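Local structure of choline kinase (Cryptosporidium parvum, 3MES) at residues K173-G176 / S177-I181; D268-E271 / N272-L275; N300-C303 / E304-Y307. The protein probably phosphorylates choline, and perhaps ethanolamine, using ATP, and binds ADP and magnesium. One frame throughout, in Å; residues are numbered along the deposited sequence.

Contact 1: K173-G176 / S177-I181; sequences KNMG and SLHII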
ATOM      1  N   LYS B 173       7.413   0.030  -0.170  1.00 17.44           N
ATOM      2  CA  LYS B 173       6.963  -0.189   1.199  1.00 17.63           C
ATOM      3  C   LYS B 173       7.067  -1.665   1.572  1.00 17.67           C
ATOM      4  O   LYS B 173       7.494  -2.006   2.677  1.00 17.78           O
ATOM      5  CB  LYS B 173       5.518   0.282   1.373  1.00 17.61           C
ATOM      6  CG  LYS B 173       5.011   0.173   2.803  1.00 17.86           C
ATOM      7  CD  LYS B 173       3.592  -0.349   2.842  1.00 17.86           C
ATOM      8  CE  LYS B 173       3.518  -1.737   2.237  1.00 18.28           C
ATOM      9  NZ  LYS B 173       2.133  -2.282   2.262  1.00 18.56           N
ATOM     10  N   ASN B 174       6.667  -2.531   0.645  1.00 17.70           N
ATOM     11  CA  ASN B 174       6.729  -3.977   0.845  1.00 17.68           C
ATOM     12  C   ASN B 174       8.162  -4.487   0.913  1.00 17.49           C
ATOM     13  O   ASN B 174       8.503  -5.286   1.783  1.00 17.53           O
ATOM     14  CB  ASN B 174       5.968  -4.703  -0.267  1.00 17.76           C
ATOM     15  CG  ASN B 174       4.491  -4.379  -0.268  1.00 18.33           C
ATOM     16  OD1 ASN B 174       3.830  -4.435  -1.305  1.00 18.82           O
ATOM     17  ND2 ASN B 174       3.964  -4.029   0.901  1.00 19.04           N
ATOM     18  N   MET B 175       9.000  -4.026  -0.012  1.00 17.34           N
ATOM     19  CA  MET B 175      10.413  -4.393  -0.010  1.00 17.22           C
ATOM     20  C   MET B 175      11.052  -4.015   1.324  1.00 17.23           C
ATOM     21  O   MET B 175      11.832  -4.781   1.889  1.00 17.29           O
ATOM     22  CB  MET B 175      11.155  -3.719  -1.170  1.00 17.13           C
ATOM     23  CG  MET B 175      12.619  -4.114  -1.289  1.00 16.65           C
ATOM     24  SD  MET B 175      13.496  -3.250  -2.610  1.00 15.95           S
ATOM     25  CE  MET B 175      12.748  -3.975  -4.065  1.00 15.88           C
ATOM     26  N   GLY B 176      10.706  -2.835   1.829  1.00 17.23           N
ATOM     27  CA  GLY B 176      11.221  -2.367   3.112  1.00 17.29           C
ATOM     28  C   GLY B 176      10.833  -3.263   4.273  1.00 17.37           C
ATOM     29  O   GLY B 176      11.649  -3.540   5.152  1.00 17.21           O
ATOM     30  N   SER B 177       9.581  -3.714   4.282  1.00 17.53           N
ATOM     31  CA  SER B 177       9.091  -4.602   5.336  1.00 17.72           C
ATOM     32  C   SER B 177       9.831  -5.930   5.327  1.00 17.80           C
ATOM     33  O   SER B 177      10.021  -6.555   6.368  1.00 17.87           O
ATOM     34  CB  SER B 177       7.590  -4.849   5.180  1.00 17.64           C
ATOM     35  OG  SER B 177       6.842  -3.777   5.723  1.00 18.00           O
ATOM     36  N   LEU B 178      10.246  -6.352   4.139  1.00 17.94           N
ATOM     37  CA  LEU B 178      10.936  -7.620   3.962  1.00 18.06           C
ATOM     38  C   LEU B 178      12.417  -7.475   4.303  1.00 18.21           C
ATOM     39  O   LEU B 178      13.042  -8.402   4.814  1.00 18.26           O
ATOM     40  CB  LEU B 178      10.753  -8.106   2.520  1.00 17.94           C
ATOM     41  CG  LEU B 178      11.303  -9.474   2.110  1.00 18.14           C
ATOM     42  CD1 LEU B 178      12.623  -9.342   1.373  1.00 18.42           C
ATOM     43  CD2 LEU B 178      11.421 -10.411   3.314  1.00 18.39           C
ATOM     44  N   HIS B 179      12.964  -6.296   4.032  1.00 18.34           N
ATOM     45  CA  HIS B 179      14.383  -6.038   4.234  1.00 18.57           C
ATOM     46  C   HIS B 179      14.807  -6.025   5.702  1.00 18.88           C
ATOM     47  O   HIS B 179      15.920  -6.431   6.030  1.00 18.93           O
ATOM     48  CB  HIS B 179      14.772  -4.723   3.558  1.00 18.50           C
ATOM     49  CG  HIS B 179      15.093  -4.865   2.104  1.00 18.22           C
ATOM     50  ND1 HIS B 179      15.929  -3.996   1.437  1.00 18.17           N
ATOM     51  CD2 HIS B 179      14.711  -5.792   1.193  1.00 18.17           C
ATOM     52  CE1 HIS B 179      16.036  -4.372   0.175  1.00 18.42           C
ATOM     53  NE2 HIS B 179      15.306  -5.460   0.001  1.00 18.23           N
ATOM     54  N   ILE B 180      13.923  -5.567   6.582  1.00 19.30           N
ATOM     55  CA  ILE B 180      14.285  -5.362   7.987  1.00 19.66           C
ATOM     56  C   ILE B 180      14.229  -6.623   8.858  1.00 19.83           C
ATOM     57  O   ILE B 180      14.694  -6.611   9.997  1.00 19.82           O
ATOM     58  CB  ILE B 180      13.422  -4.254   8.641  1.00 19.70           C
ATOM     59  CG1 ILE B 180      11.933  -4.523   8.419  1.00 19.91           C
ATOM     60  CG2 ILE B 180      13.795  -2.890   8.099  1.00 19.75           C
ATOM     61  CD1 ILE B 180      11.349  -5.538   9.370  1.00 20.03           C
ATOM     62  N   ILE B 181      13.676  -7.709   8.327  1.00 20.10           N
ATOM     63  CA  ILE B 181      13.475  -8.920   9.127  1.00 20.43           C
ATOM     64  C   ILE B 181      14.759  -9.461   9.759  1.00 20.76           C
ATOM     65  O   ILE B 181      14.721 -10.040  10.845  1.00 20.78           O
ATOM     66  CB  ILE B 181      12.794 -10.047   8.319  1.00 20.36           C
ATOM     67  CG1 ILE B 181      13.687 -10.492   7.158  1.00 20.34           C
ATOM     68  CG2 ILE B 181      11.421  -9.600   7.831  1.00 20.09           C
ATOM     69  CD1 ILE B 181      13.033 -11.495   6.230  1.00 20.46           C
TER
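With CG anti to the backbone N (chi1 -177°) and chi2 extended as well, the Met175 chain runs out alongside His179. The pair illustrates i to i+4 packing along an alpha-helix, here near the C-terminal end of helix 165-179. Both side chains point the same way. CG of Met175 sits over one face of the imidazole, 3.3 Å from NE2 of His179. The thioether follows at a slant, with Met175 SD 4.4 Å from the ring centroid and 41° off the ring normal, an oblique Met-aromatic contact. Beneath them the backbone runs in helical register: His179 N donates to Met175 O at 2.9 Å, Leu178 N to Asn174 O, and Ser177 N to Lys173 O, which Gln340 NE2 also bonds. The next bond in the series, from Ile180 N to Gly176 O, is weak.

Outside the helical turn, both ring nitrogens are held, ND1 by Tyr337 OH of helix 327-342 and NE2 by Asp297 OD2 of helix 294-303, which ties helix 165-179 to both and fixes the rotation of the imidazole that Met175 packs on. The ring also leans on the preceding turn, with His179 CD2 3.1 Å from Met175 O.

Contact 2: D268-E271 / N272-L275; sequences DLQE and NNLL. With MG (magnesium ion), chain M; PT3 (N-propyl-tartramic acid), chain L; DME (decamethonium ion), chain K.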
ATOM      1  N   ASP B 268      14.707 -10.670  -6.970  1.00 16.42           N
ATOM      2  CA  ASP B 268      14.090 -10.945  -8.261  1.00 16.61           C
ATOM      3  C   ASP B 268      12.711 -10.314  -8.311  1.00 16.71           C
ATOM      4  O   ASP B 268      11.785 -10.864  -8.914  1.00 16.82           O
ATOM      5  CB  ASP B 268      13.975 -12.457  -8.486  1.00 16.61           C
ATOM      6  CG  ASP B 268      13.429 -12.809  -9.862  1.00 16.77           C
ATOM      7  OD1 ASP B 268      13.675 -12.048 -10.821  1.00 16.46           O
ATOM      8  OD2 ASP B 268      12.760 -13.858  -9.985  1.00 17.23           O
ATOM      9  N   LEU B 269      12.572  -9.161  -7.669  1.00 16.71           N
ATOM     10  CA  LEU B 269      11.271  -8.518  -7.561  1.00 16.95           C
ATOM     11  C   LEU B 269      10.878  -7.841  -8.867  1.00 17.10           C
ATOM     12  O   LEU B 269      10.916  -6.618  -8.980  1.00 17.33           O
ATOM     13  CB  LEU B 269      11.250  -7.517  -6.403  1.00 16.90           C
ATOM     14  CG  LEU B 269       9.857  -7.086  -5.934  1.00 16.78           C
ATOM     15  CD1 LEU B 269       9.011  -8.300  -5.569  1.00 16.50           C
ATOM     16  CD2 LEU B 269       9.952  -6.124  -4.761  1.00 16.32           C
ATOM     17  N   GLN B 270      10.506  -8.654  -9.850  1.00 17.31           N
ATOM     18  CA  GLN B 270      10.033  -8.158 -11.141  1.00 17.41           C
ATOM     19  C   GLN B 270       8.502  -8.114 -11.166  1.00 17.33           C
ATOM     20  O   GLN B 270       7.850  -8.664 -10.279  1.00 17.35           O
ATOM     21  CB  GLN B 270      10.617  -9.008 -12.281  1.00 17.36           C
ATOM     22  CG  GLN B 270       9.702  -9.234 -13.471  1.00 17.72           C
ATOM     23  CD  GLN B 270       9.269 -10.684 -13.600  1.00 17.56           C
ATOM     24  OE1 GLN B 270       9.822 -11.567 -12.948  1.00 17.85           O
ATOM     25  NE2 GLN B 270       8.285 -10.936 -14.451  1.00 17.58           N
ATOM     26  N   GLU B 271       7.933  -7.449 -12.166  1.00 17.35           N
ATOM     27  CA  GLU B 271       6.493  -7.181 -12.174  1.00 17.44           C
ATOM     28  C   GLU B 271       5.624  -8.440 -12.092  1.00 17.37           C
ATOM     29  O   GLU B 271       4.565  -8.432 -11.464  1.00 17.30           O
ATOM     30  CB  GLU B 271       6.093  -6.327 -13.382  1.00 17.48           C
ATOM     31  CG  GLU B 271       6.324  -6.986 -14.734  1.00 17.88           C
ATOM     32  CD  GLU B 271       7.762  -6.877 -15.195  1.00 18.55           C
ATOM     33  OE1 GLU B 271       8.079  -7.412 -16.278  1.00 18.95           O
ATOM     34  OE2 GLU B 271       8.575  -6.257 -14.477  1.00 19.02           O
ATOM     35  N   ASN B 272       6.069  -9.516 -12.725  1.00 17.39           N
ATOM     36  CA  ASN B 272       5.315 -10.767 -12.698  1.00 17.36           C
ATOM     37  C   ASN B 272       5.349 -11.450 -11.334  1.00 17.35           C
ATOM     38  O   ASN B 272       4.617 -12.411 -11.093  1.00 17.21           O
ATOM     39  CB  ASN B 272       5.800 -11.713 -13.796  1.00 17.25           C
ATOM     40  CG  ASN B 272       5.432 -11.225 -15.181  1.00 17.37           C
ATOM     41  OD1 ASN B 272       4.257 -11.027 -15.487  1.00 17.55           O
ATOM     42  ND2 ASN B 272       6.437 -11.024 -16.028  1.00 17.01           N
ATOM     43  N   ASN B 273       6.196 -10.945 -10.442  1.00 17.40           N
ATOM     44  CA  ASN B 273       6.268 -11.468  -9.081  1.00 17.43           C
ATOM     45  C   ASN B 273       5.587 -10.546  -8.075  1.00 17.59           C
ATOM     46  O   ASN B 273       5.734 -10.703  -6.859  1.00 17.62           O
ATOM     47  CB  ASN B 273       7.717 -11.742  -8.683  1.00 17.41           C
ATOM     48  CG  ASN B 273       8.254 -13.008  -9.312  1.00 17.09           C
ATOM     49  OD1 ASN B 273       7.485 -13.885  -9.702  1.00 16.47           O
ATOM     50  ND2 ASN B 273       9.574 -13.111  -9.418  1.00 16.37           N
ATOM     51  N   LEU B 274       4.835  -9.586  -8.601  1.00 17.71           N
ATOM     52  CA  LEU B 274       4.034  -8.694  -7.781  1.00 17.96           C
ATOM     53  C   LEU B 274       2.572  -8.817  -8.191  1.00 18.17           C
ATOM     54  O   LEU B 274       2.171  -8.324  -9.245  1.00 18.21           O
ATOM     55  CB  LEU B 274       4.510  -7.247  -7.946  1.00 17.88           C
ATOM     56  CG  LEU B 274       5.921  -6.950  -7.432  1.00 17.65           C
ATOM     57  CD1 LEU B 274       6.495  -5.698  -8.091  1.00 17.06           C
ATOM     58  CD2 LEU B 274       5.931  -6.830  -5.909  1.00 16.78           C
ATOM     59  N   LEU B 275       1.784  -9.488  -7.358  1.00 18.36           N
ATOM     60  CA  LEU B 275       0.369  -9.694  -7.647  1.00 18.64           C
ATOM     61  C   LEU B 275      -0.491  -8.607  -7.010  1.00 18.84           C
ATOM     62  O   LEU B 275      -0.382  -8.332  -5.816  1.00 18.85           O
ATOM     63  CB  LEU B 275      -0.085 -11.072  -7.162  1.00 18.61           C
ATOM     64  CG  LEU B 275       0.744 -12.261  -7.647  1.00 18.70           C
ATOM     65  CD1 LEU B 275       0.114 -13.579  -7.206  1.00 18.65           C
ATOM     66  CD2 LEU B 275       0.900 -12.216  -9.158  1.00 18.79           C
TER
HETATM   67 MG    MG M 429      10.399  -6.146 -15.986  1.00 18.04          MG
HETATM   68  O1  PT3 L 428      11.116 -17.534 -10.952  1.00 32.44           O
HETATM   69  O11 PT3 L 428      12.242 -19.130 -12.034  1.00 32.11           O
HETATM   70  C1  PT3 L 428      11.600 -18.059 -11.980  1.00 32.70           C
HETATM   71  C2  PT3 L 428      11.398 -17.298 -13.287  1.00 33.02           C
HETATM   72  O2  PT3 L 428      11.919 -18.041 -14.392  1.00 33.39           O
HETATM   73  C3  PT3 L 428      12.124 -15.962 -13.162  1.00 33.22           C
HETATM   74  O3  PT3 L 428      13.105 -15.835 -14.193  1.00 33.81           O
HETATM   75  C4  PT3 L 428      11.082 -14.862 -13.281  1.00 32.98           C
HETATM   76  O41 PT3 L 428      11.189 -13.821 -12.635  1.00 32.87           O
HETATM   77  N4  PT3 L 428      10.068 -15.150 -14.094  1.00 32.71           N
HETATM   78  C41 PT3 L 428       8.956 -14.214 -14.319  1.00 32.96           C
HETATM   79  C42 PT3 L 428       8.187 -14.616 -15.579  1.00 32.60           C
HETATM   80  C43 PT3 L 428       8.206 -13.488 -16.612  1.00 32.10           C
HETATM   81  N1  DME K 427       5.123 -15.205 -19.031  1.00 35.08           N
HETATM   82  C2  DME K 427       6.026 -16.260 -19.520  1.00 34.56           C
HETATM   83  C3  DME K 427       7.270 -16.333 -18.629  1.00 34.08           C
HETATM   84  C4  DME K 427       8.390 -17.127 -19.312  1.00 33.74           C
HETATM   85  C5  DME K 427       9.618 -17.261 -18.404  1.00 33.38           C
HETATM   86  C6  DME K 427      10.329 -15.915 -18.219  1.00 32.78           C
HETATM   87  C7  DME K 427      11.740 -15.941 -18.816  1.00 32.13           C
HETATM   88  C8  DME K 427      12.799 -15.651 -17.750  1.00 31.75           C
HETATM   89  C9  DME K 427      13.160 -14.165 -17.701  1.00 31.30           C
HETATM   90  C10 DME K 427      13.317 -13.689 -16.254  1.00 30.85           C
HETATM   91  C11 DME K 427      14.402 -12.617 -16.144  1.00 30.49           C
HETATM   92  N12 DME K 427      14.598 -12.241 -14.734  1.00 30.30           N
HETATM   93  C13 DME K 427       4.484 -14.528 -20.172  1.00 34.83           C
HETATM   94  C14 DME K 427       4.088 -15.812 -18.179  1.00 34.96           C
HETATM   95  C15 DME K 427       5.892 -14.221 -18.252  1.00 34.87           C
HETATM   96  C16 DME K 427      13.331 -11.770 -14.157  1.00 30.11           C
HETATM   97  C17 DME K 427      15.071 -13.412 -13.982  1.00 29.74           C
HETATM   98  C18 DME K 427      15.592 -11.157 -14.660  1.00 30.07           C
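Asn273 turns its side chain back onto the start of the segment and donates through ND2 to Asp268 O, a 3.2 Å bond that is close to straight (163° at the hydrogen). The acceptor lies in the plane of the Asn273 amide. Asp268 O is gripped twice, since Gln270 N reaches it from the opposite face of its plane and closes an inverse gamma turn centred on Leu269. With His266 just upstream, the sequence matches the HxDxxxxN signature of the catalytic loop in kinases of this fold. ND2 of Asn273 is also bonded to Asp285 OD1, so the amide ties together two parts of the pocket.

The tight part of the contact is the turn itself. Asn273 N donates to Gln270 O at 2.8 Å and Leu274 N to Glu271 O at 3.1 Å, each from above the carbonyl plane. Behind it, Leu269 and Leu274 cross at about a right angle, with Leu269 CD1 3.4 Å from Leu274 CD2.

The other side meets ligands instead of protein backbone, through a few separate contacts. Glu271, with CG between backbone N and carbonyl carbon (chi1 64°) and a second bend at chi2, brings OE2 to 2.4 Å from the magnesium ion. Asp268 OD2 lies 3.1 Å from O41 of the n-propyl-tartramic acid, while Asp268 OD1 lies 3.4 Å from C16, a methyl of the decamethonium ammonium head, where opposite charges probably attract.

Leu269 rests on Val171 and Met175 of helix 165-179, Leu274 packs on Ile281 and Met283 of strand 281-283, and strand 274-276 runs between that strand and strand 155-156 in a three-stranded antiparallel sheet.

Contact 3: N300-C303 / E304-Y307; sequences NYFC and EYIY. With MG (magnesium ion), chain M; DME (decamethonium ion), chain K.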
ATOM      1  N   ASN B 300      17.773  -3.665  -8.784  1.00 15.12           N
ATOM      2  CA  ASN B 300      17.226  -4.722  -9.631  1.00 15.30           C
ATOM      3  C   ASN B 300      15.777  -4.452 -10.003  1.00 15.25           C
ATOM      4  O   ASN B 300      15.373  -4.646 -11.147  1.00 15.37           O
ATOM      5  CB  ASN B 300      17.331  -6.093  -8.964  1.00 15.32           C
ATOM      6  CG  ASN B 300      16.839  -7.207  -9.865  1.00 15.53           C
ATOM      7  OD1 ASN B 300      17.524  -7.606 -10.809  1.00 16.13           O
ATOM      8  ND2 ASN B 300      15.644  -7.710  -9.587  1.00 15.59           N
ATOM      9  N   TYR B 301      14.994  -4.013  -9.025  1.00 15.30           N
ATOM     10  CA  TYR B 301      13.612  -3.636  -9.281  1.00 15.38           C
ATOM     11  C   TYR B 301      13.552  -2.480 -10.279  1.00 15.58           C
ATOM     12  O   TYR B 301      12.753  -2.500 -11.219  1.00 15.68           O
ATOM     13  CB  TYR B 301      12.901  -3.257  -7.979  1.00 15.35           C
ATOM     14  CG  TYR B 301      11.595  -2.533  -8.207  1.00 15.41           C
ATOM     15  CD1 TYR B 301      10.455  -3.224  -8.607  1.00 15.12           C
ATOM     16  CD2 TYR B 301      11.502  -1.159  -8.032  1.00 14.81           C
ATOM     17  CE1 TYR B 301       9.261  -2.562  -8.826  1.00 14.77           C
ATOM     18  CE2 TYR B 301      10.316  -0.493  -8.246  1.00 14.75           C
ATOM     19  CZ  TYR B 301       9.200  -1.195  -8.644  1.00 14.65           C
ATOM     20  OH  TYR B 301       8.021  -0.523  -8.856  1.00 14.38           O
ATOM     21  N   PHE B 302      14.400  -1.476 -10.078  1.00 15.53           N
ATOM     22  CA  PHE B 302      14.453  -0.350 -11.003  1.00 15.69           C
ATOM     23  C   PHE B 302      14.729  -0.828 -12.424  1.00 15.84           C
ATOM     24  O   PHE B 302      14.162  -0.306 -13.382  1.00 15.95           O
ATOM     25  CB  PHE B 302      15.511   0.679 -10.577  1.00 15.58           C
ATOM     26  CG  PHE B 302      15.120   1.499  -9.380  1.00 15.35           C
ATOM     27  CD1 PHE B 302      13.801   1.570  -8.971  1.00 15.88           C
ATOM     28  CD2 PHE B 302      16.070   2.223  -8.680  1.00 15.66           C
ATOM     29  CE1 PHE B 302      13.437   2.330  -7.873  1.00 15.83           C
ATOM     30  CE2 PHE B 302      15.715   2.989  -7.584  1.00 15.35           C
ATOM     31  CZ  PHE B 302      14.397   3.045  -7.180  1.00 15.67           C
ATOM     32  N   CYS B 303      15.593  -1.830 -12.558  1.00 16.03           N
ATOM     33  CA  CYS B 303      15.980  -2.333 -13.875  1.00 16.24           C
ATOM     34  C   CYS B 303      14.838  -3.022 -14.619  1.00 16.44           C
ATOM     35  O   CYS B 303      14.771  -2.974 -15.848  1.00 16.42           O
ATOM     36  CB  CYS B 303      17.167  -3.290 -13.762  1.00 16.24           C
ATOM     37  SG  CYS B 303      18.772  -2.489 -13.558  1.00 16.30           S
ATOM     38  N   GLU B 304      13.953  -3.679 -13.876  1.00 16.73           N
ATOM     39  CA  GLU B 304      12.848  -4.411 -14.488  1.00 16.93           C
ATOM     40  C   GLU B 304      11.884  -3.462 -15.188  1.00 17.21           C
ATOM     41  O   GLU B 304      11.023  -3.891 -15.956  1.00 17.32           O
ATOM     42  CB  GLU B 304      12.114  -5.257 -13.449  1.00 16.90           C
ATOM     43  CG  GLU B 304      12.883  -6.489 -13.007  1.00 16.70           C
ATOM     44  CD  GLU B 304      13.043  -7.502 -14.125  1.00 16.76           C
ATOM     45  OE1 GLU B 304      12.389  -7.335 -15.177  1.00 16.39           O
ATOM     46  OE2 GLU B 304      13.819  -8.465 -13.951  1.00 16.69           O
ATOM     47  N   TYR B 305      12.029  -2.171 -14.919  1.00 17.53           N
ATOM     48  CA  TYR B 305      11.252  -1.165 -15.626  1.00 17.94           C
ATOM     49  C   TYR B 305      11.512  -1.283 -17.123  1.00 18.24           C
ATOM     50  O   TYR B 305      10.676  -0.903 -17.942  1.00 18.30           O
ATOM     51  CB  TYR B 305      11.615   0.241 -15.139  1.00 17.88           C
ATOM     52  CG  TYR B 305      10.857   0.680 -13.904  1.00 17.48           C
ATOM     53  CD1 TYR B 305       9.915   1.699 -13.971  1.00 17.06           C
ATOM     54  CD2 TYR B 305      11.077   0.071 -12.677  1.00 17.24           C
ATOM     55  CE1 TYR B 305       9.218   2.102 -12.849  1.00 16.81           C
ATOM     56  CE2 TYR B 305      10.385   0.468 -11.550  1.00 16.92           C
ATOM     57  CZ  TYR B 305       9.459   1.483 -11.641  1.00 16.92           C
ATOM     58  OH  TYR B 305       8.766   1.877 -10.518  1.00 17.12           O
ATOM     59  N   ILE B 306      12.673  -1.831 -17.465  1.00 18.63           N
ATOM     60  CA  ILE B 306      13.131  -1.894 -18.850  1.00 19.07           C
ATOM     61  C   ILE B 306      12.683  -3.156 -19.586  1.00 19.45           C
ATOM     62  O   ILE B 306      12.569  -3.156 -20.811  1.00 19.44           O
ATOM     63  CB  ILE B 306      14.669  -1.818 -18.921  1.00 19.03           C
ATOM     64  CG1 ILE B 306      15.169  -0.502 -18.317  1.00 19.10           C
ATOM     65  CG2 ILE B 306      15.144  -1.981 -20.357  1.00 18.88           C
ATOM     66  CD1 ILE B 306      16.665  -0.483 -18.035  1.00 18.87           C
ATOM     67  N   TYR B 307      12.427  -4.228 -18.842  1.00 19.93           N
ATOM     68  CA  TYR B 307      12.177  -5.525 -19.469  1.00 20.37           C
ATOM     69  C   TYR B 307      10.738  -6.014 -19.339  1.00 20.75           C
ATOM     70  O   TYR B 307      10.221  -6.200 -18.239  1.00 20.81           O
ATOM     71  CB  TYR B 307      13.175  -6.562 -18.949  1.00 20.23           C
ATOM     72  CG  TYR B 307      14.587  -6.036 -18.993  1.00 19.96           C
ATOM     73  CD1 TYR B 307      15.269  -5.929 -20.198  1.00 19.57           C
ATOM     74  CD2 TYR B 307      15.225  -5.604 -17.840  1.00 19.40           C
ATOM     75  CE1 TYR B 307      16.556  -5.428 -20.248  1.00 19.23           C
ATOM     76  CE2 TYR B 307      16.512  -5.100 -17.883  1.00 18.96           C
ATOM     77  CZ  TYR B 307      17.171  -5.013 -19.089  1.00 18.76           C
ATOM     78  OH  TYR B 307      18.452  -4.513 -19.136  1.00 18.66           O
TER
HETATM   79 MG    MG M 429      10.399  -6.146 -15.986  1.00 18.04          MG
HETATM   80  N1  DME K 427       5.123 -15.205 -19.031  1.00 35.08           N
HETATM   81  C2  DME K 427       6.026 -16.260 -19.520  1.00 34.56           C
HETATM   82  C3  DME K 427       7.270 -16.333 -18.629  1.00 34.08           C
HETATM   83  C4  DME K 427       8.390 -17.127 -19.312  1.00 33.74           C
HETATM   84  C5  DME K 427       9.618 -17.261 -18.404  1.00 33.38           C
HETATM   85  C6  DME K 427      10.329 -15.915 -18.219  1.00 32.78           C
HETATM   86  C7  DME K 427      11.740 -15.941 -18.816  1.00 32.13           C
HETATM   87  C8  DME K 427      12.799 -15.651 -17.750  1.00 31.75           C
HETATM   88  C9  DME K 427      13.160 -14.165 -17.701  1.00 31.30           C
HETATM   89  C10 DME K 427      13.317 -13.689 -16.254  1.00 30.85           C
HETATM   90  C11 DME K 427      14.402 -12.617 -16.144  1.00 30.49           C
HETATM   91  N12 DME K 427      14.598 -12.241 -14.734  1.00 30.30           N
HETATM   92  C13 DME K 427       4.484 -14.528 -20.172  1.00 34.83           C
HETATM   93  C14 DME K 427       4.088 -15.812 -18.179  1.00 34.96           C
HETATM   94  C15 DME K 427       5.892 -14.221 -18.252  1.00 34.87           C
HETATM   95  C16 DME K 427      13.331 -11.770 -14.157  1.00 30.11           C
HETATM   96  C17 DME K 427      15.071 -13.412 -13.982  1.00 29.74           C
HETATM   97  C18 DME K 427      15.592 -11.157 -14.660  1.00 30.07           C
HETATM   98  O   HOH W   1      14.393  -9.772 -11.345  1.00 12.42           O
HETATM   99  O   HOH W   2      16.237  -7.348 -13.875  1.00 20.63           O
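The C-terminal end of helix 294-303 passes into a type I beta turn from Cys303 to Ile306, and this turn and the residue after it, Tyr307, supply three ligand atoms of a magnesium site. Glu304 N still donates to Asn300 O in helical fashion, and Ile306 N closes the turn on Cys303 O at 2.9 Å. Glu304 holds the metal twice, through its carbonyl O at 2.3 Å and through OE1 at 2.5 Å. Its chi1 (-74°) sets CG beside the backbone N, and a bend at chi2 (-67°) turns the carboxylate toward the carbonyl side. Tyr307 adds its carbonyl O at 2.3 Å, and Glu271 OE2 comes to the same ion from the catalytic loop.

In the helical lobe of this protein-kinase-like fold, the turn joins a buried aromatic cluster to a ligand pocket. On the pocket side, a water lies 3.0 Å from both Asn300 ND2 and Glu304 OE2, accepting from the first and donating to the second. OE2 also lies 3.3 Å from C18 of the decamethonium ammonium head, a contact probably strengthened by charge. Tyr309 OH bonds Glu304 OE1, whereas Ser367 and Trp371 hold Asn300 OD1.

On the inner side, Tyr305 directs an edge at the face of Tyr301 in an offset T-shaped pair, centroids 5.2 Å apart and planes at 85°. The CE2 corner of Tyr305 leads, and it also comes near the edge of the Phe302 ring. Phe333 packs against both Tyr301 and Phe302. The Tyr307 ring lies elsewhere, by Cys303 O, its OH bonded to His401 ND1.

In the fold
Met175 links contact 1 to the other two: its CE lies 3.6 Å from Leu269 CD2 of contact 2 and 4.0 Å from Tyr301 CB of contact 3. Contact 1 remains a packing element, its Met175 side chain about 12 Å from the magnesium ion at the nearest atom. Contacts 2 and 3 are closer, with centres about 10 Å apart, and they share that ion and the decamethonium. Around the metal, Glu271 OE1 approaches Tyr307 O to 3.1 Å, and Gln270 CB lies 3.4 Å from Glu304 CD. Contact 2 also reaches toward the nucleotide, the Asn273 side chain being, at the nearest atoms, about 5 Å from ADP and about 6 Å from a second magnesium ion.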